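Local coordinates for beta-N-acetylhexosaminidase (Bacteroides fragilis, PDB 4PYS), which probably removes terminal N-acetylhexosamine residues from glycans as a glycoside hydrolase family 20 beta-N-acetylhexosaminidase, at residues A[167-171]-A[172-176]. Residues are numbered along the deposited sequence; the frame is centred on the assembly and turned at random.
Sequences HLTEG and LGWRI
Two first torsions help bring Trp174 and Thr169 together: CG of Trp174 stands anti to its backbone N (chi1 -179°), while the methyl of Thr169 lies anti to its carbonyl carbon, beside the N. As a non-hydrogen-bonded antiparallel pair they point to the same face of the hairpin. The two side chains run alongside each other, and Thr169 CG2 sits 3.5 Å from the centroid of the six-membered indole ring, 10° off the normal, a CH-pi contact over one face. The indole is also fixed at its edge, where Trp174 NE1 donates to a lone pair of Ile176 O (2.7 Å), close to the ring plane and in the carbonyl plane. Thr169 OG1 accepts from the backbone N of Asp225.

The backbone forms a tight two-residue beta hairpin with a type I turn from Glu170 to Gly173, folding strand 173-174 back on the end of strand 163-170 of the TIM-barrel catalytic domain. Glu170 N donates to Gly173 O (2.8 Å) and Gly173 N to Glu170 O, the first tilted out of the carbonyl plane, the second approaching from well above it. Arg175 N reaches Leu168 O (2.9 Å) almost head-on. Leu168 CD1 packs on Ile176 CB at 4.1 Å.

On the face opposite Thr169 and Trp174, Glu170 bends at chi2 (-65°), carrying its carboxylate away from the second strand. His167 NE2 donates to the anti lone pair of Glu170 OE2 (2.6 Å), nearly in the imidazole plane, while His167 ND1 bonds to Glu223. The other oxygen, OE1, bonds to His229 and accepts from a water that in turn accepts from Leu172 N, tying the carboxylate to the turn. A bound glycerol lies about 5 Å from the Glu170 side chain, consistent with a pocket there.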
# COMPACT_ATOMS: atom_id res chain seq x y z
N HIS A 167 -1.17 7.98 -2.09
CA HIS A 167 -0.39 9.21 -2.17
C HIS A 167 -1.29 10.22 -2.87
O HIS A 167 -1.40 10.21 -4.10
CB HIS A 167 0.90 8.95 -2.97
CG HIS A 167 1.85 10.10 -3.01
ND1 HIS A 167 2.79 10.33 -2.03
CD2 HIS A 167 2.03 11.08 -3.93
CE1 HIS A 167 3.49 11.42 -2.33
NE2 HIS A 167 3.05 11.89 -3.48
N LEU A 168 -1.94 11.08 -2.08
CA LEU A 168 -3.05 11.90 -2.54
C LEU A 168 -2.71 13.34 -2.87
O LEU A 168 -3.52 14.05 -3.46
CB LEU A 168 -4.14 11.93 -1.45
CG LEU A 168 -4.98 10.66 -1.36
CD1 LEU A 168 -5.56 10.53 0.06
CD2 LEU A 168 -6.09 10.72 -2.38
N THR A 169 -1.53 13.80 -2.47
CA THR A 169 -1.19 15.21 -2.67
C THR A 169 0.21 15.32 -3.24
O THR A 169 1.11 14.60 -2.83
CB THR A 169 -1.25 16.02 -1.37
OG1 THR A 169 -0.16 15.64 -0.52
CG2 THR A 169 -2.58 15.78 -0.65
N GLU A 170 0.36 16.24 -4.18
CA GLU A 170 1.62 16.45 -4.87
C GLU A 170 1.61 17.87 -5.38
O GLU A 170 0.55 18.53 -5.38
CB GLU A 170 1.73 15.52 -6.07
CG GLU A 170 2.46 14.22 -5.78
CD GLU A 170 3.91 14.47 -5.43
OE1 GLU A 170 4.45 15.49 -5.90
OE2 GLU A 170 4.50 13.65 -4.69
N GLY A 171 2.76 18.36 -5.85
CA GLY A 171 2.82 19.69 -6.45
C GLY A 171 1.88 19.76 -7.65
O GLY A 171 1.27 20.79 -7.92
N LEU A 172 1.74 18.63 -8.34
CA LEU A 172 0.94 18.55 -9.56
C LEU A 172 -0.52 18.22 -9.31
O LEU A 172 -1.28 18.07 -10.27
CB LEU A 172 1.51 17.48 -10.49
CG LEU A 172 2.56 17.92 -11.50
CD1 LEU A 172 3.20 16.70 -12.15
CD2 LEU A 172 1.92 18.81 -12.55
N GLY A 173 -0.91 18.08 -8.05
CA GLY A 173 -2.29 17.73 -7.77
C GLY A 173 -2.59 17.47 -6.30
O GLY A 173 -1.95 16.63 -5.67
N TRP A 174 -3.56 18.21 -5.77
CA TRP A 174 -4.11 17.91 -4.46
C TRP A 174 -5.44 17.23 -4.73
O TRP A 174 -6.35 17.86 -5.26
CB TRP A 174 -4.35 19.19 -3.67
CG TRP A 174 -4.88 18.92 -2.32
CD1 TRP A 174 -6.15 18.52 -1.99
CD2 TRP A 174 -4.16 19.01 -1.09
NE1 TRP A 174 -6.25 18.35 -0.63
CE2 TRP A 174 -5.04 18.64 -0.05
CE3 TRP A 174 -2.84 19.35 -0.76
CZ2 TRP A 174 -4.66 18.62 1.30
CZ3 TRP A 174 -2.46 19.33 0.57
CH2 TRP A 174 -3.36 18.97 1.58
N ARG A 175 -5.57 15.96 -4.38
CA ARG A 175 -6.76 15.22 -4.79
C ARG A 175 -7.68 14.77 -3.67
O ARG A 175 -8.64 14.03 -3.92
CB ARG A 175 -6.36 14.02 -5.67
CG ARG A 175 -5.45 14.45 -6.80
CD ARG A 175 -5.64 13.66 -8.08
NE ARG A 175 -4.50 13.92 -8.95
CZ ARG A 175 -4.48 14.84 -9.90
NH1 ARG A 175 -5.56 15.57 -10.16
NH2 ARG A 175 -3.38 15.02 -10.62
N ILE A 176 -7.42 15.21 -2.43
CA ILE A 176 -8.28 14.81 -1.32
C ILE A 176 -9.16 15.98 -0.91
O ILE A 176 -8.66 17.05 -0.57
CB ILE A 176 -7.47 14.20 -0.14
CG1 ILE A 176 -8.41 13.80 1.00
CG2 ILE A 176 -6.38 15.14 0.34
CD1 ILE A 176 -9.30 12.63 0.65
O HOH W 1 3.96 16.80 -8.37